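Esterase (Pelagibacterium halotolerans, PDB 5DWD) probably hydrolyses carboxylic ester bonds, as a carboxylesterase of the alpha/beta hydrolase superfamily. Local coordinates at residues 48-53 with 94-99; 90-95 with 142-147; 193-198 with 214-219. All coordinates share one frame; numbering follows the deposited sequence.

Contact 1 of 3, residues 48-53 with 94-99; sequences HGYGSD and LDLERD
With CG of Tyr50 turned anti to its own nitrogen (chi1 179°) and CG of Leu94 anti to its carbonyl carbon (chi1 -70°), the phenol ring and the isobutyl group slide past each other in opposite directions. Leu94 CD1 settles over one face of the ring, 3.9 Å from the Tyr50 centroid and 18° off the ring normal, a CH-pi contact displaced toward CD1 and CG of Tyr50. Leu96 approaches the same ring obliquely, its CD2 lying 4.0 Å from Tyr50 CE2. At the ring's edge and in its plane, a water lies 2.5 Å from Tyr50 OH and accepts from Leu94 N at 3.1 Å, so the phenol is tied to the facing backbone as well as packed against its side chain. Replacing Tyr50 by an alanine would probably leave the CD1 methyl of Leu94 without its aromatic platform and break the water bridge to Leu94 N. All three residues line the pocket that holds a polyether molecule in the crystal. The loop 48-53 runs from strand 42-47 into helix 54-65, its Gly51 and Ser52 bonded through the backbone to Tyr89, while Tyr50 and Leu94 both rest on Gln140 of helix 140-149.

Contact 2 of 3, residues 90-95 with 142-147; sequences EWFPLD and AMMALY
Segment 90-95 leaves strand 89-90, kinks at Trp91, where the backbone angles are helical, and passes helical segment 142-147 with Trp91 and Met144 nearest, their CA atoms 7.9 Å apart. It is a Met-aromatic contact in an alpha/beta hydrolase: helix 140-149 follows strand 133-138 through what is probably the nucleophile elbow, and the loop lies against it just beyond strand 89-90. Met144 carries the helix's part of the contact. Its chain is bent at chi2 and chi3 (-47° and -61°), which folds the thioether back and lets two successive atoms serve two different aromatic residues. Met144 CG meets the root of the Trp91 side chain, 3.9 Å from Trp91 CB and equally close to Trp91 CG, approaching the indole obliquely. One atom further out, the sulfur turns to the neighbouring phenyl ring.

All three side chains are buried, and the loop is also held by polar bonds. Trp91 NE1 donates to the carbonyl oxygen of His48, whose imidazole also meets the indole, and the Trp91 backbone nitrogen donates to Gln140 OE1. The first bond anchors the indole by its ring nitrogen and the second holds the loop backbone, while Met144 packs where the indole joins the chain. On the helix side, Met144 also touches Ala111 and Leu115 of helix 101-126, so its side chain lies between that helix and the loop. The sulfur meets the rim of the Phe92 ring, not its face: Met144 SD lies near the ring plane, 83° off the normal and 5.0 Å from the Phe92 centroid, with Phe92 CE2 its nearest carbon at 3.8 Å.

Contact 3 of 3, residues 193-198 with 214-219; sequences VPVIGS and LHISQG
Val195 CG2 meets Ile216 CD1 at 3.5 Å, closer than carbon atoms usually pack, and the two side chains cross at about a right angle. Only these two methyl groups touch in the pair. The valine methyl lies anti to its backbone nitrogen, on the branch that leans toward the strand. Ile216 reaches it by its longer branch: CG1 stands anti to the carbonyl carbon (chi1 -56°) and a second bend at chi2 (-66°) carries CD1 across, although the bond leaving the strand at CA does not itself aim at segment 193-198. The second meeting lies three residues further along the chain, at Ser198, where Leu214 CD1 packs 3.7 Å from Ser198 CB. Here the leucine uses one methyl against the serine's methylene, and its other, CD2, comes within 4.1 Å of Ser198 O.

Both pairs join elements of a beta-alpha-beta unit, in which strand 182-187, helix 196-207 and strand 212-217 follow one another and the two strands run parallel. The contact thus joins the loop and early part of the crossover helix to the later part of strand 212-217, the outermost on that side of the sheet within this chain.

The neighbouring strand, 182-187, supplies the next shell: His215 and Ser217 pair with it through their backbones, and between them the end of Ile216 reaches Val195. Leu184 backs the second pair by touching both Ser198 and Leu214, while His186 backs the first by touching Val195. The hydroxyl of Ser198 is bonded to His186 ND1, and through its NE2 the same imidazole is bonded to Val193 O, gripping the loop that leads into the helix at one end and Ser198 of the helix at the other.

In the fold
Contacts 1 and 2 are near neighbours, their centres 8 Å apart, and share Leu94 and Asp95. They meet directly where Tyr50 CE1 packs 3.3 Å from Glu90 OE1, and where Tyr50 CD1 lies 3.9 Å from Phe92 O. Contact 3 stands about 18 Å from each of them, centre to centre. It still reaches contact 2 through Met143 CE and Val193 CG2, 4.0 Å apart, whereas its nearest atoms to contact 1 are about 8 Å away. The side chain of Leu94 comes within about 4 Å of the bound polyether, probably a crystallisation component, and Met143 also lines that pocket. The likely Ser139-His222-Asp190 triad lies near Tyr50 and Val195, without touching either side chain.

Contact 1 of 3, residues 48-53 with 94-99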
loop_
_atom_site.group_PDB
_atom_site.type_symbol
_atom_site.label_atom_id
_atom_site.label_comp_id
_atom_site.label_asym_id
_atom_site.label_seq_id
_atom_site.Cartn_x
_atom_site.Cartn_y
_atom_site.Cartn_z
ATOM N N HIS B 48 -11.988 18.121 -10.132
ATOM C CA HIS B 48 -12.493 18.424 -11.520
ATOM C C HIS B 48 -11.410 18.601 -12.579
ATOM O O HIS B 48 -10.207 18.771 -12.275
ATOM C CB HIS B 48 -13.440 19.613 -11.490
ATOM C CG HIS B 48 -12.771 20.904 -11.179
ATOM N ND1 HIS B 48 -11.981 21.554 -12.107
ATOM C CD2 HIS B 48 -12.701 21.646 -10.041
ATOM C CE1 HIS B 48 -11.522 22.684 -11.593
ATOM N NE2 HIS B 48 -11.889 22.732 -10.322
ATOM N N GLY B 49 -11.852 18.577 -13.844
ATOM C CA GLY B 49 -10.959 18.778 -14.965
ATOM C C GLY B 49 -10.780 20.227 -15.340
ATOM O O GLY B 49 -11.403 21.150 -14.794
ATOM N N TYR B 50 -9.942 20.447 -16.360
ATOM C CA TYR B 50 -9.660 21.768 -16.839
ATOM C C TYR B 50 -10.891 22.414 -17.412
ATOM O O TYR B 50 -11.595 21.826 -18.226
ATOM C CB TYR B 50 -8.599 21.675 -17.949
ATOM C CG TYR B 50 -8.188 22.972 -18.594
ATOM C CD1 TYR B 50 -7.109 23.762 -18.012
ATOM C CD2 TYR B 50 -8.765 23.430 -19.727
ATOM C CE1 TYR B 50 -6.721 24.965 -18.615
ATOM C CE2 TYR B 50 -8.328 24.653 -20.356
ATOM C CZ TYR B 50 -7.344 25.401 -19.772
ATOM O OH TYR B 50 -6.926 26.603 -20.385
ATOM N N GLY B 51 -11.258 23.576 -16.872
ATOM C CA GLY B 51 -12.397 24.334 -17.277
ATOM C C GLY B 51 -13.717 23.969 -16.620
ATOM O O GLY B 51 -14.727 24.597 -16.948
ATOM N N SER B 52 -13.628 23.063 -15.631
ATOM C CA SER B 52 -14.786 22.600 -14.865
ATOM C C SER B 52 -14.739 23.243 -13.500
ATOM O O SER B 52 -14.100 24.286 -13.358
ATOM C CB SER B 52 -14.785 21.082 -14.887
ATOM O OG SER B 52 -15.827 20.511 -14.137
ATOM N N ASP B 53 -15.452 22.656 -12.546
ATOM C CA ASP B 53 -15.533 23.206 -11.209
ATOM C C ASP B 53 -16.030 22.144 -10.250
ATOM O O ASP B 53 -16.420 21.055 -10.653
ATOM C CB ASP B 53 -16.397 24.470 -11.151
ATOM C CG ASP B 53 -17.838 24.269 -11.375
ATOM O OD1 ASP B 53 -18.413 23.201 -11.483
ATOM O OD2 ASP B 53 -18.549 25.310 -11.560
ATOM N N LEU B 94 -2.835 25.622 -19.444
ATOM C CA LEU B 94 -2.522 24.854 -20.605
ATOM C C LEU B 94 -2.467 25.761 -21.821
ATOM O O LEU B 94 -3.234 26.734 -21.914
ATOM C CB LEU B 94 -3.576 23.806 -20.875
ATOM C CG LEU B 94 -3.640 22.629 -19.859
ATOM C CD1 LEU B 94 -4.852 21.740 -20.207
ATOM C CD2 LEU B 94 -2.349 21.864 -19.767
ATOM N N ASP B 95 -1.599 25.399 -22.749
ATOM C CA ASP B 95 -1.645 26.033 -24.111
ATOM C C ASP B 95 -2.185 24.995 -25.069
ATOM O O ASP B 95 -1.485 24.053 -25.430
ATOM C CB ASP B 95 -0.259 26.509 -24.494
ATOM C CG ASP B 95 -0.253 27.227 -25.833
ATOM O OD1 ASP B 95 -1.295 27.188 -26.621
ATOM O OD2 ASP B 95 0.830 27.844 -26.091
ATOM N N LEU B 96 -3.487 25.097 -25.388
ATOM C CA LEU B 96 -4.171 24.003 -26.049
ATOM C C LEU B 96 -3.717 23.711 -27.510
ATOM O O LEU B 96 -3.946 22.590 -28.020
ATOM C CB LEU B 96 -5.685 24.296 -25.976
ATOM C CG LEU B 96 -6.459 23.750 -24.770
ATOM C CD1 LEU B 96 -5.696 23.106 -23.626
ATOM C CD2 LEU B 96 -7.594 24.673 -24.316
ATOM N N GLU B 97 -3.076 24.701 -28.141
ATOM C CA GLU B 97 -2.615 24.600 -29.556
ATOM C C GLU B 97 -1.294 23.852 -29.669
ATOM O O GLU B 97 -0.891 23.484 -30.770
ATOM C CB GLU B 97 -2.475 26.024 -30.106
ATOM N N ARG B 98 -0.638 23.591 -28.543
ATOM C CA ARG B 98 0.673 22.978 -28.489
ATOM C C ARG B 98 0.706 21.726 -27.700
ATOM O O ARG B 98 -0.185 21.464 -26.886
ATOM C CB ARG B 98 1.663 23.946 -27.829
ATOM C CG ARG B 98 1.563 25.297 -28.430
ATOM C CD ARG B 98 2.737 26.185 -28.105
ATOM N NE ARG B 98 2.895 27.073 -29.258
ATOM C CZ ARG B 98 2.118 28.113 -29.517
ATOM N NH1 ARG B 98 1.118 28.457 -28.697
ATOM N NH2 ARG B 98 2.355 28.833 -30.609
ATOM N N ASP B 99 1.791 20.974 -27.898
ATOM C CA ASP B 99 2.037 19.772 -27.106
ATOM C C ASP B 99 2.030 20.171 -25.623
ATOM O O ASP B 99 2.688 21.143 -25.219
ATOM C CB ASP B 99 3.385 19.156 -27.417
ATOM C CG ASP B 99 3.681 17.978 -26.500
ATOM O OD1 ASP B 99 3.138 16.892 -26.730
ATOM O OD2 ASP B 99 4.362 18.194 -25.500
HETATM O O HOH W 1 -5.004 27.781 -19.221
#

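Contact 2 of 3, residues 90-95 with 142-147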
loop_
_atom_site.group_PDB
_atom_site.type_symbol
_atom_site.label_atom_id
_atom_site.label_comp_id
_atom_site.label_asym_id
_atom_site.label_seq_id
_atom_site.Cartn_x
_atom_site.Cartn_y
_atom_site.Cartn_z
ATOM N N GLU B 90 -8.912 25.979 -13.316
ATOM C CA GLU B 90 -7.830 25.112 -13.740
ATOM C C GLU B 90 -6.898 24.822 -12.600
ATOM O O GLU B 90 -6.693 25.719 -11.726
ATOM C CB GLU B 90 -7.035 25.718 -14.942
ATOM C CG GLU B 90 -6.349 27.054 -14.579
ATOM C CD GLU B 90 -5.694 27.795 -15.718
ATOM O OE1 GLU B 90 -6.191 27.687 -16.856
ATOM O OE2 GLU B 90 -4.652 28.506 -15.426
ATOM N N TRP B 91 -6.363 23.598 -12.531
ATOM C CA TRP B 91 -5.338 23.289 -11.563
ATOM C C TRP B 91 -4.041 23.983 -11.991
ATOM O O TRP B 91 -3.198 24.350 -11.157
ATOM C CB TRP B 91 -5.152 21.746 -11.397
ATOM C CG TRP B 91 -6.343 21.119 -10.845
ATOM C CD1 TRP B 91 -7.385 20.502 -11.543
ATOM C CD2 TRP B 91 -6.733 21.140 -9.468
ATOM N NE1 TRP B 91 -8.348 20.175 -10.643
ATOM C CE2 TRP B 91 -8.005 20.553 -9.388
ATOM C CE3 TRP B 91 -6.130 21.624 -8.299
ATOM C CZ2 TRP B 91 -8.697 20.426 -8.187
ATOM C CZ3 TRP B 91 -6.826 21.493 -7.088
ATOM C CH2 TRP B 91 -8.090 20.897 -7.045
ATOM N N PHE B 92 -3.855 24.080 -13.296
ATOM C CA PHE B 92 -2.674 24.703 -13.897
ATOM C C PHE B 92 -2.995 25.051 -15.329
ATOM O O PHE B 92 -3.929 24.473 -15.909
ATOM C CB PHE B 92 -1.402 23.852 -13.788
ATOM C CG PHE B 92 -1.553 22.422 -14.302
ATOM C CD1 PHE B 92 -1.387 22.116 -15.660
ATOM C CD2 PHE B 92 -1.797 21.356 -13.435
ATOM C CE1 PHE B 92 -1.490 20.819 -16.136
ATOM C CE2 PHE B 92 -1.891 20.065 -13.903
ATOM C CZ PHE B 92 -1.694 19.813 -15.257
ATOM N N PRO B 93 -2.251 26.034 -15.906
ATOM C CA PRO B 93 -2.585 26.506 -17.257
ATOM C C PRO B 93 -2.100 25.563 -18.320
ATOM O O PRO B 93 -1.180 24.731 -18.108
ATOM C CB PRO B 93 -1.853 27.875 -17.358
ATOM C CG PRO B 93 -0.840 27.823 -16.315
ATOM C CD PRO B 93 -1.284 26.929 -15.214
ATOM N N LEU B 94 -2.835 25.622 -19.444
ATOM C CA LEU B 94 -2.522 24.854 -20.605
ATOM C C LEU B 94 -2.467 25.761 -21.821
ATOM O O LEU B 94 -3.234 26.734 -21.914
ATOM C CB LEU B 94 -3.576 23.806 -20.875
ATOM C CG LEU B 94 -3.640 22.629 -19.859
ATOM C CD1 LEU B 94 -4.852 21.740 -20.207
ATOM C CD2 LEU B 94 -2.349 21.864 -19.767
ATOM N N ASP B 95 -1.599 25.399 -22.749
ATOM C CA ASP B 95 -1.645 26.033 -24.111
ATOM C C ASP B 95 -2.185 24.995 -25.069
ATOM O O ASP B 95 -1.485 24.053 -25.430
ATOM C CB ASP B 95 -0.259 26.509 -24.494
ATOM C CG ASP B 95 -0.253 27.227 -25.833
ATOM O OD1 ASP B 95 -1.295 27.188 -26.621
ATOM O OD2 ASP B 95 0.830 27.844 -26.091
ATOM N N ALA B 142 -7.556 14.091 -12.480
ATOM C CA ALA B 142 -6.979 12.776 -12.347
ATOM C C ALA B 142 -5.461 12.830 -12.328
ATOM O O ALA B 142 -4.787 12.106 -11.595
ATOM C CB ALA B 142 -7.507 11.858 -13.471
ATOM N N MET B 143 -4.900 13.704 -13.143
ATOM C CA MET B 143 -3.448 13.893 -13.217
ATOM C C MET B 143 -2.981 14.381 -11.839
ATOM O O MET B 143 -1.970 13.869 -11.328
ATOM C CB MET B 143 -3.112 14.865 -14.310
ATOM C CG MET B 143 -3.364 14.338 -15.711
ATOM S SD MET B 143 -3.093 15.650 -16.931
ATOM C CE MET B 143 -4.175 15.092 -18.226
ATOM N N MET B 144 -3.726 15.307 -11.262
ATOM C CA MET B 144 -3.379 15.791 -9.938
ATOM C C MET B 144 -3.585 14.776 -8.849
ATOM O O MET B 144 -2.819 14.728 -7.905
ATOM C CB MET B 144 -4.086 17.109 -9.619
ATOM C CG MET B 144 -3.630 18.354 -10.373
ATOM S SD MET B 144 -1.884 18.572 -10.421
ATOM C CE MET B 144 -1.531 18.701 -8.642
ATOM N N ALA B 145 -4.646 13.932 -8.958
ATOM C CA ALA B 145 -4.903 12.922 -7.969
ATOM C C ALA B 145 -3.727 11.953 -7.855
ATOM O O ALA B 145 -3.276 11.612 -6.762
ATOM C CB ALA B 145 -6.199 12.190 -8.216
ATOM N N LEU B 146 -3.177 11.542 -9.013
ATOM C CA LEU B 146 -2.041 10.721 -9.045
ATOM C C LEU B 146 -0.761 11.434 -8.559
ATOM O O LEU B 146 0.031 10.840 -7.820
ATOM C CB LEU B 146 -1.845 10.145 -10.458
ATOM C CG LEU B 146 -2.932 9.121 -10.880
ATOM C CD1 LEU B 146 -2.825 8.880 -12.393
ATOM C CD2 LEU B 146 -2.799 7.794 -10.147
ATOM N N TYR B 147 -0.551 12.656 -8.996
ATOM C CA TYR B 147 0.713 13.394 -8.763
ATOM C C TYR B 147 0.854 13.704 -7.279
ATOM O O TYR B 147 1.838 13.332 -6.652
ATOM C CB TYR B 147 0.691 14.675 -9.573
ATOM C CG TYR B 147 2.059 15.356 -9.640
ATOM C CD1 TYR B 147 2.498 16.185 -8.625
ATOM C CD2 TYR B 147 2.913 15.067 -10.727
ATOM C CE1 TYR B 147 3.764 16.797 -8.708
ATOM C CE2 TYR B 147 4.146 15.659 -10.789
ATOM C CZ TYR B 147 4.559 16.506 -9.789
ATOM O OH TYR B 147 5.820 17.099 -9.969
#

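Contact 3 of 3, residues 193-198 with 214-219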
loop_
_atom_site.group_PDB
_atom_site.type_symbol
_atom_site.label_atom_id
_atom_site.label_comp_id
_atom_site.label_asym_id
_atom_site.label_seq_id
_atom_site.Cartn_x
_atom_site.Cartn_y
_atom_site.Cartn_z
ATOM N N VAL B 193 -7.508 13.362 -23.984
ATOM C CA VAL B 193 -6.396 12.704 -23.323
ATOM C C VAL B 193 -6.474 11.287 -23.824
ATOM O O VAL B 193 -7.279 10.473 -23.398
ATOM C CB VAL B 193 -6.549 12.672 -21.805
ATOM C CG1 VAL B 193 -5.398 11.886 -21.198
ATOM C CG2 VAL B 193 -6.608 14.087 -21.263
ATOM N N PRO B 194 -5.642 10.914 -24.819
ATOM C CA PRO B 194 -5.803 9.599 -25.385
ATOM C C PRO B 194 -5.447 8.466 -24.395
ATOM O O PRO B 194 -4.735 8.682 -23.412
ATOM C CB PRO B 194 -4.823 9.589 -26.575
ATOM C CG PRO B 194 -4.747 11.059 -26.970
ATOM C CD PRO B 194 -4.812 11.829 -25.635
ATOM N N VAL B 195 -6.144 7.363 -24.577
ATOM C CA VAL B 195 -6.182 6.183 -23.725
ATOM C C VAL B 195 -4.804 5.624 -23.378
ATOM O O VAL B 195 -4.587 5.009 -22.302
ATOM C CB VAL B 195 -7.160 5.103 -24.256
ATOM C CG1 VAL B 195 -6.594 4.402 -25.500
ATOM C CG2 VAL B 195 -7.540 4.121 -23.183
ATOM N N ILE B 196 -3.849 5.795 -24.288
ATOM C CA ILE B 196 -2.462 5.514 -24.011
ATOM C C ILE B 196 -1.953 6.040 -22.658
ATOM O O ILE B 196 -1.150 5.397 -22.026
ATOM C CB ILE B 196 -1.516 5.976 -25.166
ATOM C CG1 ILE B 196 -0.146 5.312 -24.921
ATOM C CG2 ILE B 196 -1.347 7.471 -25.204
ATOM C CD1 ILE B 196 0.600 4.943 -26.153
ATOM N N GLY B 197 -2.485 7.171 -22.228
ATOM C CA GLY B 197 -2.139 7.750 -20.917
ATOM C C GLY B 197 -2.318 6.733 -19.831
ATOM O O GLY B 197 -1.469 6.579 -18.966
ATOM N N SER B 198 -3.485 6.120 -19.770
ATOM C CA SER B 198 -3.724 5.149 -18.654
ATOM C C SER B 198 -3.106 3.791 -18.975
ATOM O O SER B 198 -2.686 3.089 -18.066
ATOM C CB SER B 198 -5.225 4.961 -18.369
ATOM O OG SER B 198 -5.751 6.137 -17.756
ATOM N N LEU B 214 -6.708 -1.329 -14.194
ATOM C CA LEU B 214 -7.157 -0.501 -15.315
ATOM C C LEU B 214 -8.427 -1.057 -15.919
ATOM O O LEU B 214 -8.514 -2.274 -16.166
ATOM C CB LEU B 214 -6.065 -0.427 -16.417
ATOM C CG LEU B 214 -6.398 0.124 -17.820
ATOM C CD1 LEU B 214 -6.709 1.593 -17.761
ATOM C CD2 LEU B 214 -5.213 -0.082 -18.749
ATOM N N HIS B 215 -9.401 -0.174 -16.159
ATOM C CA HIS B 215 -10.607 -0.482 -16.801
ATOM C C HIS B 215 -10.766 0.445 -17.978
ATOM O O HIS B 215 -10.841 1.659 -17.816
ATOM C CB HIS B 215 -11.793 -0.362 -15.869
ATOM C CG HIS B 215 -13.089 -0.560 -16.539
ATOM N ND1 HIS B 215 -13.606 -1.821 -16.753
ATOM C CD2 HIS B 215 -13.937 0.303 -17.132
ATOM C CE1 HIS B 215 -14.740 -1.715 -17.424
ATOM N NE2 HIS B 215 -14.977 -0.440 -17.651
ATOM N N ILE B 216 -10.808 -0.128 -19.205
ATOM C CA ILE B 216 -11.121 0.667 -20.396
ATOM C C ILE B 216 -12.605 0.645 -20.695
ATOM O O ILE B 216 -13.234 -0.444 -20.758
ATOM C CB ILE B 216 -10.333 0.102 -21.609
ATOM C CG1 ILE B 216 -8.851 0.063 -21.345
ATOM C CG2 ILE B 216 -10.655 0.884 -22.878
ATOM C CD1 ILE B 216 -8.161 1.345 -21.183
ATOM N N SER B 217 -13.175 1.832 -20.903
ATOM C CA SER B 217 -14.579 2.015 -21.258
ATOM C C SER B 217 -14.573 2.025 -22.755
ATOM O O SER B 217 -14.288 3.012 -23.369
ATOM C CB SER B 217 -15.149 3.312 -20.680
ATOM O OG SER B 217 -15.223 3.274 -19.258
ATOM N N GLN B 218 -14.968 0.887 -23.359
ATOM C CA GLN B 218 -14.978 0.734 -24.807
ATOM C C GLN B 218 -16.064 1.631 -25.424
ATOM O O GLN B 218 -17.173 1.690 -24.942
ATOM C CB GLN B 218 -15.268 -0.744 -25.162
ATOM N N GLY B 219 -15.677 2.347 -26.444
ATOM C CA GLY B 219 -16.636 3.152 -27.158
ATOM C C GLY B 219 -17.016 4.461 -26.559
ATOM O O GLY B 219 -17.980 5.106 -27.010
#